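A putative transcriptional regulator (Rhodococcus sp., PDB 2HKU) probably binds specific DNA sites and regulates transcription, as a member of the TetR family. Local coordinates at residues A[20-33]-A[56-70]. Sequence-based numbering, arbitrary orientation.
Sequences QTRDALFTAATELF and VTYYYGSKERLFVEV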
ATOM      1  N   GLN A  20      14.348   8.241  28.551  1.00 56.40           N
ATOM      2  CA  GLN A  20      13.822   8.073  29.952  1.00 56.72           C
ATOM      3  C   GLN A  20      12.316   8.442  30.062  1.00 56.18           C
ATOM      4  O   GLN A  20      11.433   7.546  30.055  1.00 55.93           O
ATOM      5  CB  GLN A  20      14.750   8.807  30.938  1.00 57.14           C
ATOM      6  CG  GLN A  20      14.148   9.905  31.809  1.00 59.09           C
ATOM      7  CD  GLN A  20      14.671  11.295  31.439  1.00 61.68           C
ATOM      8  OE1 GLN A  20      14.540  12.245  32.223  1.00 63.16           O
ATOM      9  NE2 GLN A  20      15.294  11.410  30.258  1.00 60.26           N
ATOM     10  N   THR A  21      12.018   9.738  30.149  1.00 55.34           N
ATOM     11  CA  THR A  21      10.684  10.209  29.764  1.00 54.66           C
ATOM     12  C   THR A  21      10.561  10.088  28.245  1.00 52.96           C
ATOM     13  O   THR A  21       9.498   9.662  27.766  1.00 53.31           O
ATOM     14  CB  THR A  21      10.372  11.653  30.196  1.00 55.33           C
ATOM     15  OG1 THR A  21      11.024  11.930  31.435  1.00 55.27           O
ATOM     16  CG2 THR A  21       8.851  11.821  30.371  1.00 56.01           C
ATOM     17  N   ARG A  22      11.632  10.446  27.502  1.00 50.72           N
ATOM     18  CA  ARG A  22      11.734  10.083  26.079  1.00 48.78           C
ATOM     19  C   ARG A  22      11.222   8.652  25.804  1.00 46.83           C
ATOM     20  O   ARG A  22      10.297   8.471  24.973  1.00 44.75           O
ATOM     21  CB  ARG A  22      13.124  10.365  25.442  1.00 49.26           C
ATOM     22  CG  ARG A  22      13.351   9.613  24.091  1.00 49.64           C
ATOM     23  CD  ARG A  22      14.512  10.127  23.222  1.00 50.04           C
ATOM     24  NE  ARG A  22      14.127  10.836  21.973  1.00 50.76           N
ATOM     25  CZ  ARG A  22      13.624  10.289  20.835  1.00 51.42           C
ATOM     26  NH1 ARG A  22      13.363   8.977  20.715  1.00 47.64           N
ATOM     27  NH2 ARG A  22      13.357  11.088  19.777  1.00 46.53           N
ATOM     28  N   ASP A  23      11.769   7.655  26.520  1.00 45.07           N
ATOM     29  CA  ASP A  23      11.353   6.258  26.333  1.00 44.32           C
ATOM     30  C   ASP A  23       9.904   5.961  26.780  1.00 42.48           C
ATOM     31  O   ASP A  23       9.178   5.175  26.114  1.00 41.16           O
ATOM     32  CB  ASP A  23      12.309   5.248  27.001  1.00 45.57           C
ATOM     33  CG  ASP A  23      13.728   5.316  26.465  1.00 49.83           C
ATOM     34  OD1 ASP A  23      13.944   5.658  25.272  1.00 53.32           O
ATOM     35  OD2 ASP A  23      14.652   4.996  27.258  1.00 53.55           O
ATOM     36  N   ALA A  24       9.488   6.595  27.884  1.00 40.52           N
ATOM     37  CA  ALA A  24       8.123   6.419  28.385  1.00 39.63           C
ATOM     38  C   ALA A  24       7.101   6.888  27.324  1.00 37.04           C
ATOM     39  O   ALA A  24       6.116   6.222  27.056  1.00 38.02           O
ATOM     40  CB  ALA A  24       7.901   7.160  29.751  1.00 39.56           C
ATOM     41  N   LEU A  25       7.366   8.042  26.752  1.00 35.63           N
ATOM     42  CA  LEU A  25       6.532   8.628  25.674  1.00 34.43           C
ATOM     43  C   LEU A  25       6.453   7.719  24.432  1.00 32.77           C
ATOM     44  O   LEU A  25       5.357   7.373  23.911  1.00 29.61           O
ATOM     45  CB  LEU A  25       7.077  10.014  25.320  1.00 33.84           C
ATOM     46  CG  LEU A  25       6.593  11.128  26.240  1.00 35.48           C
ATOM     47  CD1 LEU A  25       7.325  12.410  25.879  1.00 37.24           C
ATOM     48  CD2 LEU A  25       5.079  11.350  26.085  1.00 38.82           C
ATOM     49  N   PHE A  26       7.634   7.244  24.049  1.00 32.51           N
ATOM     50  CA  PHE A  26       7.770   6.416  22.878  1.00 32.94           C
ATOM     51  C   PHE A  26       6.971   5.159  22.996  1.00 32.43           C
ATOM     52  O   PHE A  26       6.220   4.804  22.093  1.00 32.11           O
ATOM     53  CB  PHE A  26       9.233   6.169  22.528  1.00 32.73           C
ATOM     54  CG  PHE A  26       9.447   5.863  21.040  1.00 35.68           C
ATOM     55  CD1 PHE A  26       9.598   6.896  20.124  1.00 37.61           C
ATOM     56  CD2 PHE A  26       9.494   4.547  20.567  1.00 37.27           C
ATOM     57  CE1 PHE A  26       9.803   6.624  18.779  1.00 39.23           C
ATOM     58  CE2 PHE A  26       9.707   4.288  19.204  1.00 34.94           C
ATOM     59  CZ  PHE A  26       9.873   5.303  18.344  1.00 33.51           C
ATOM     60  N   THR A  27       7.089   4.478  24.141  1.00 33.01           N
ATOM     61  CA  THR A  27       6.323   3.269  24.406  1.00 32.86           C
ATOM     62  C   THR A  27       4.814   3.502  24.434  1.00 31.28           C
ATOM     63  O   THR A  27       4.090   2.728  23.881  1.00 31.54           O
ATOM     64  CB  THR A  27       6.819   2.601  25.761  1.00 33.91           C
ATOM     65  OG1 THR A  27       8.190   2.201  25.561  1.00 38.91           O
ATOM     66  CG2 THR A  27       6.000   1.381  26.144  1.00 37.63           C
ATOM     67  N   ALA A  28       4.347   4.546  25.126  1.00 30.54           N
ATOM     68  CA  ALA A  28       2.934   4.756  25.270  1.00 29.95           C
ATOM     69  C   ALA A  28       2.423   5.066  23.858  1.00 28.68           C
ATOM     70  O   ALA A  28       1.449   4.496  23.405  1.00 28.23           O
ATOM     71  CB  ALA A  28       2.694   5.919  26.166  1.00 28.54           C
ATOM     72  N   ALA A  29       3.144   5.965  23.186  1.00 28.54           N
ATOM     73  CA  ALA A  29       2.803   6.361  21.784  1.00 28.29           C
ATOM     74  C   ALA A  29       2.720   5.166  20.914  1.00 27.62           C
ATOM     75  O   ALA A  29       1.745   5.011  20.167  1.00 27.20           O
ATOM     76  CB  ALA A  29       3.811   7.324  21.232  1.00 26.75           C
ATOM     77  N   THR A  30       3.706   4.298  20.982  1.00 26.66           N
ATOM     78  CA  THR A  30       3.714   3.121  20.183  1.00 26.66           C
ATOM     79  C   THR A  30       2.467   2.284  20.441  1.00 28.39           C
ATOM     80  O   THR A  30       1.804   1.887  19.535  1.00 28.06           O
ATOM     81  CB  THR A  30       4.998   2.285  20.387  1.00 26.01           C
ATOM     82  OG1 THR A  30       6.149   3.009  20.049  1.00 26.74           O
ATOM     83  CG2 THR A  30       4.978   1.052  19.612  1.00 26.91           C
ATOM     84  N   GLU A  31       2.141   2.004  21.680  1.00 29.53           N
ATOM     85  CA  GLU A  31       0.970   1.138  21.920  1.00 32.16           C
ATOM     86  C   GLU A  31      -0.317   1.749  21.381  1.00 27.81           C
ATOM     87  O   GLU A  31      -1.136   1.071  20.790  1.00 28.01           O
ATOM     88  CB  GLU A  31       0.755   0.874  23.435  1.00 31.09           C
ATOM     89  CG  GLU A  31      -0.088  -0.451  23.580  1.00 39.59           C
ATOM     90  CD  GLU A  31      -0.593  -0.759  25.016  1.00 41.47           C
ATOM     91  OE1 GLU A  31      -0.182  -0.017  25.976  1.00 50.83           O
ATOM     92  OE2 GLU A  31      -1.422  -1.725  25.157  1.00 50.33           O
ATOM     93  N   LEU A  32      -0.496   3.017  21.682  1.00 27.11           N
ATOM     94  CA  LEU A  32      -1.778   3.709  21.424  1.00 28.04           C
ATOM     95  C   LEU A  32      -1.968   3.947  19.950  1.00 27.19           C
ATOM     96  O   LEU A  32      -3.060   3.729  19.438  1.00 26.90           O
ATOM     97  CB  LEU A  32      -1.850   5.037  22.179  1.00 26.72           C
ATOM     98  CG  LEU A  32      -2.216   4.779  23.660  1.00 31.17           C
ATOM     99  CD1 LEU A  32      -1.870   5.915  24.513  1.00 28.64           C
ATOM    100  CD2 LEU A  32      -3.724   4.457  23.847  1.00 34.31           C
ATOM    101  N   PHE A  33      -0.895   4.394  19.272  1.00 26.90           N
ATOM    102  CA  PHE A  33      -0.885   4.522  17.784  1.00 27.23           C
ATOM    103  C   PHE A  33      -1.091   3.215  17.026  1.00 29.34           C
ATOM    104  O   PHE A  33      -1.812   3.165  15.965  1.00 29.76           O
ATOM    105  CB  PHE A  33       0.441   5.200  17.287  1.00 26.07           C
ATOM    106  CG  PHE A  33       0.524   6.700  17.583  1.00 26.57           C
ATOM    107  CD1 PHE A  33      -0.657   7.492  17.642  1.00 27.80           C
ATOM    108  CD2 PHE A  33       1.771   7.344  17.771  1.00 26.07           C
ATOM    109  CE1 PHE A  33      -0.565   8.862  17.915  1.00 28.87           C
ATOM    110  CE2 PHE A  33       1.855   8.679  18.043  1.00 25.44           C
ATOM    111  CZ  PHE A  33       0.713   9.450  18.104  1.00 27.82           C
ATOM    112  N   VAL A  56       6.579  16.228  25.202  1.00 40.83           N
ATOM    113  CA  VAL A  56       6.344  15.926  23.803  1.00 41.73           C
ATOM    114  C   VAL A  56       6.985  16.948  22.856  1.00 41.95           C
ATOM    115  O   VAL A  56       7.713  16.577  21.930  1.00 40.64           O
ATOM    116  CB  VAL A  56       4.856  15.655  23.521  1.00 41.00           C
ATOM    117  CG1 VAL A  56       4.630  15.335  22.043  1.00 38.61           C
ATOM    118  CG2 VAL A  56       4.470  14.487  24.338  1.00 39.58           C
ATOM    119  N   THR A  57       6.782  18.229  23.131  1.00 44.34           N
ATOM    120  CA  THR A  57       7.388  19.257  22.291  1.00 45.26           C
ATOM    121  C   THR A  57       8.931  19.278  22.463  1.00 46.77           C
ATOM    122  O   THR A  57       9.655  19.448  21.476  1.00 46.69           O
ATOM    123  CB  THR A  57       6.669  20.651  22.373  1.00 45.03           C
ATOM    124  OG1 THR A  57       7.046  21.338  23.546  1.00 48.44           O
ATOM    125  CG2 THR A  57       5.188  20.495  22.432  1.00 44.77           C
ATOM    126  N   TYR A  58       9.403  19.037  23.695  1.00 47.56           N
ATOM    127  CA  TYR A  58      10.821  18.901  24.023  1.00 49.68           C
ATOM    128  C   TYR A  58      11.530  17.783  23.268  1.00 49.24           C
ATOM    129  O   TYR A  58      12.545  18.012  22.595  1.00 49.80           O
ATOM    130  CB  TYR A  58      10.969  18.611  25.518  1.00 51.94           C
ATOM    131  CG  TYR A  58      12.365  18.811  26.082  1.00 55.82           C
ATOM    132  CD1 TYR A  58      13.099  19.993  25.833  1.00 60.45           C
ATOM    133  CD2 TYR A  58      12.935  17.845  26.908  1.00 58.21           C
ATOM    134  CE1 TYR A  58      14.379  20.186  26.384  1.00 61.37           C
ATOM    135  CE2 TYR A  58      14.198  18.024  27.468  1.00 60.93           C
ATOM    136  CZ  TYR A  58      14.914  19.189  27.208  1.00 61.06           C
ATOM    137  OH  TYR A  58      16.173  19.337  27.772  1.00 61.41           O
ATOM    138  N   TYR A  59      11.017  16.568  23.414  1.00 48.68           N
ATOM    139  CA  TYR A  59      11.627  15.405  22.787  1.00 47.69           C
ATOM    140  C   TYR A  59      11.315  15.208  21.306  1.00 46.45           C
ATOM    141  O   TYR A  59      12.085  14.522  20.622  1.00 46.42           O
ATOM    142  CB  TYR A  59      11.349  14.150  23.599  1.00 48.56           C
ATOM    143  CG  TYR A  59      12.047  14.186  24.896  1.00 50.11           C
ATOM    144  CD1 TYR A  59      13.464  14.240  24.953  1.00 54.52           C
ATOM    145  CD2 TYR A  59      11.335  14.202  26.092  1.00 53.04           C
ATOM    146  CE1 TYR A  59      14.151  14.293  26.184  1.00 51.06           C
ATOM    147  CE2 TYR A  59      12.006  14.257  27.329  1.00 53.07           C
ATOM    148  CZ  TYR A  59      13.409  14.291  27.356  1.00 52.88           C
ATOM    149  OH  TYR A  59      14.046  14.342  28.567  1.00 53.78           O
ATOM    150  N   TYR A  60      10.234  15.813  20.793  1.00 44.13           N
ATOM    151  CA  TYR A  60       9.803  15.497  19.425  1.00 42.72           C
ATOM    152  C   TYR A  60       9.405  16.681  18.584  1.00 42.80           C
ATOM    153  O   TYR A  60       9.246  16.576  17.388  1.00 44.06           O
ATOM    154  CB  TYR A  60       8.704  14.430  19.442  1.00 41.30           C
ATOM    155  CG  TYR A  60       9.109  13.169  20.153  1.00 39.55           C
ATOM    156  CD1 TYR A  60       9.857  12.171  19.505  1.00 36.15           C
ATOM    157  CD2 TYR A  60       8.757  12.957  21.485  1.00 39.33           C
ATOM    158  CE1 TYR A  60      10.228  10.984  20.204  1.00 34.18           C
ATOM    159  CE2 TYR A  60       9.117  11.799  22.172  1.00 36.59           C
ATOM    160  CZ  TYR A  60       9.862  10.813  21.522  1.00 37.95           C
ATOM    161  OH  TYR A  60      10.238   9.682  22.213  1.00 34.90           O
ATOM    162  N   GLY A  61       9.224  17.841  19.191  1.00 43.23           N
ATOM    163  CA  GLY A  61       8.939  19.021  18.382  1.00 42.68           C
ATOM    164  C   GLY A  61       7.492  19.110  17.962  1.00 43.83           C
ATOM    165  O   GLY A  61       7.041  20.193  17.612  1.00 45.53           O
ATOM    166  N   SER A  62       6.750  17.989  17.994  1.00 41.56           N
ATOM    167  CA  SER A  62       5.374  17.961  17.532  1.00 40.65           C
ATOM    168  C   SER A  62       4.801  16.541  17.607  1.00 38.92           C
ATOM    169  O   SER A  62       5.562  15.550  17.607  1.00 37.72           O
ATOM    170  CB  SER A  62       5.259  18.481  16.083  1.00 40.51           C
ATOM    171  OG  SER A  62       5.680  17.497  15.139  1.00 41.10           O
ATOM    172  N   LYS A  63       3.467  16.465  17.611  1.00 36.28           N
ATOM    173  CA  LYS A  63       2.770  15.189  17.590  1.00 35.20           C
ATOM    174  C   LYS A  63       3.128  14.386  16.313  1.00 33.61           C
ATOM    175  O   LYS A  63       3.306  13.187  16.384  1.00 32.48           O
ATOM    176  CB  LYS A  63       1.253  15.403  17.686  1.00 34.08           C
ATOM    177  CG  LYS A  63       0.496  14.174  18.121  1.00 36.93           C
ATOM    178  CD  LYS A  63      -0.992  14.401  17.974  1.00 41.16           C
ATOM    179  CE  LYS A  63      -1.735  13.061  17.809  1.00 43.82           C
ATOM    180  NZ  LYS A  63      -3.222  13.233  17.808  1.00 40.78           N
ATOM    181  N   GLU A  64       3.178  15.080  15.167  1.00 32.79           N
ATOM    182  CA  GLU A  64       3.345  14.460  13.848  1.00 33.88           C
ATOM    183  C   GLU A  64       4.710  13.796  13.808  1.00 33.27           C
ATOM    184  O   GLU A  64       4.880  12.689  13.327  1.00 31.87           O
ATOM    185  CB  GLU A  64       3.245  15.553  12.741  1.00 35.48           C
ATOM    186  CG  GLU A  64       1.822  16.085  12.534  1.00 40.84           C
ATOM    187  CD  GLU A  64       1.289  16.953  13.715  1.00 43.04           C
ATOM    188  OE1 GLU A  64       2.031  17.850  14.170  1.00 47.15           O
ATOM    189  OE2 GLU A  64       0.139  16.733  14.205  1.00 44.63           O
ATOM    190  N   ARG A  65       5.689  14.477  14.390  1.00 32.16           N
ATOM    191  CA  ARG A  65       6.978  13.912  14.447  1.00 33.20           C
ATOM    192  C   ARG A  65       7.085  12.683  15.387  1.00 31.69           C
ATOM    193  O   ARG A  65       7.714  11.697  15.017  1.00 30.26           O
ATOM    194  CB  ARG A  65       8.003  14.929  14.875  1.00 34.84           C
ATOM    195  CG  ARG A  65       9.346  14.268  15.014  1.00 38.87           C
ATOM    196  CD  ARG A  65      10.400  15.354  14.957  1.00 47.24           C
ATOM    197  NE  ARG A  65      11.217  15.301  13.747  1.00 53.56           N
ATOM    198  CZ  ARG A  65      12.331  14.580  13.626  1.00 53.51           C
ATOM    199  NH1 ARG A  65      13.009  14.622  12.492  1.00 56.65           N
ATOM    200  NH2 ARG A  65      12.763  13.824  14.638  1.00 54.03           N
ATOM    201  N   LEU A  66       6.501  12.757  16.579  1.00 29.84           N
ATOM    202  CA  LEU A  66       6.310  11.501  17.382  1.00 29.03           C
ATOM    203  C   LEU A  66       5.651  10.340  16.583  1.00 27.98           C
ATOM    204  O   LEU A  66       6.164   9.242  16.601  1.00 27.13           O
ATOM    205  CB  LEU A  66       5.554  11.747  18.689  1.00 28.82           C
ATOM    206  CG  LEU A  66       5.319  10.591  19.714  1.00 28.37           C
ATOM    207  CD1 LEU A  66       6.565   9.883  20.143  1.00 25.79           C
ATOM    208  CD2 LEU A  66       4.570  11.111  20.920  1.00 28.78           C
ATOM    209  N   PHE A  67       4.551  10.627  15.854  1.00 26.33           N
ATOM    210  CA  PHE A  67       3.835   9.643  15.100  1.00 23.30           C
ATOM    211  C   PHE A  67       4.745   9.034  14.026  1.00 24.48           C
ATOM    212  O   PHE A  67       4.821   7.813  13.912  1.00 20.37           O
ATOM    213  CB  PHE A  67       2.633  10.269  14.346  1.00 25.84           C
ATOM    214  CG  PHE A  67       1.808   9.233  13.623  1.00 23.89           C
ATOM    215  CD1 PHE A  67       0.984   8.367  14.365  1.00 23.33           C
ATOM    216  CD2 PHE A  67       1.949   9.037  12.306  1.00 23.79           C
ATOM    217  CE1 PHE A  67       0.236   7.394  13.762  1.00 25.68           C
ATOM    218  CE2 PHE A  67       1.174   8.097  11.642  1.00 22.13           C
ATOM    219  CZ  PHE A  67       0.334   7.272  12.333  1.00 28.83           C
ATOM    220  N   VAL A  68       5.398   9.885  13.204  1.00 21.84           N
ATOM    221  CA  VAL A  68       6.253   9.308  12.189  1.00 23.69           C
ATOM    222  C   VAL A  68       7.431   8.502  12.821  1.00 23.61           C
ATOM    223  O   VAL A  68       7.790   7.417  12.322  1.00 22.68           O
ATOM    224  CB  VAL A  68       6.746  10.424  11.128  1.00 24.62           C
ATOM    225  CG1 VAL A  68       7.748   9.818  10.157  1.00 22.32           C
ATOM    226  CG2 VAL A  68       5.550  11.000  10.425  1.00 21.76           C
ATOM    227  N   GLU A  69       8.066   9.015  13.882  1.00 24.12           N
ATOM    228  CA  GLU A  69       9.172   8.241  14.429  1.00 25.72           C
ATOM    229  C   GLU A  69       8.668   6.890  14.937  1.00 24.47           C
ATOM    230  O   GLU A  69       9.285   5.858  14.676  1.00 25.45           O
ATOM    231  CB  GLU A  69       9.855   8.949  15.589  1.00 25.15           C
ATOM    232  CG  GLU A  69      10.772  10.019  15.119  1.00 29.25           C
ATOM    233  CD  GLU A  69      11.568  10.583  16.244  1.00 30.80           C
ATOM    234  OE1 GLU A  69      11.776   9.909  17.291  1.00 29.91           O
ATOM    235  OE2 GLU A  69      11.967  11.707  16.058  1.00 32.00           O
ATOM    236  N   VAL A  70       7.549   6.907  15.664  1.00 24.26           N
ATOM    237  CA  VAL A  70       6.924   5.661  16.155  1.00 24.19           C
ATOM    238  C   VAL A  70       6.643   4.680  15.009  1.00 23.66           C
ATOM    239  O   VAL A  70       6.863   3.418  15.151  1.00 22.22           O
ATOM    240  CB  VAL A  70       5.608   6.005  16.960  1.00 24.01           C
ATOM    241  CG1 VAL A  70       4.685   4.829  17.106  1.00 25.00           C
ATOM    242  CG2 VAL A  70       5.942   6.655  18.326  1.00 28.06           C
TER
HETATM  243  O   HOH W   1       7.345   2.291  17.478  1.00 22.42           O
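Arg22 lays its CB over the middle of one face of the Tyr59 ring, a CH-pi contact with CB 4.0 Å from the ring centroid. The chain runs out extended as far as CD, then turns at chi3 (-109°), which brings the guanidinium beside Tyr60, whose CE1 lies over one of its faces. Arg22 NH2 ends in a salt bridge to Glu69 OE1, 3.2 Å away and nearly straight at 168°. Glu69 OE1 accepts through its syn lone pair, and the guanidinium and carboxylate planes are nearly coplanar. The other carboxylate oxygen, Glu69 OE2, is 2.7 Å from Arg65 NH2, so one acid ties two arginines. Tyr60 OH donates to Arg22 O at 3.0 Å, above the carbonyl plane and from the face opposite Phe26 N.

A turn on, Leu25 CD2 meets Val56 CG2 at 3.6 Å. Phe26 plugs in as a knob among Tyr60, Leu66, Glu69 and Val70, with Val70 CG2 over its ring face. Ala29 CB rests on Val70 CG2 and Leu66; Thr30 OG1 and Val70 O share a bridging water. Phe33 receives the edge of Phe67 on its face, T-shaped with planes at 79°, and Ile45 also touches it.

Helix 21-36 here joins the last helix of the probable DNA-binding head, 53-60, and the start of helix 63-87, which follows it in the chain. Val56, Tyr59 and Tyr60 fasten it to the former, the salt bridge, the water bridge and the Phe26, Val70 and Phe33 packing to the latter, so the two are probably held together through it.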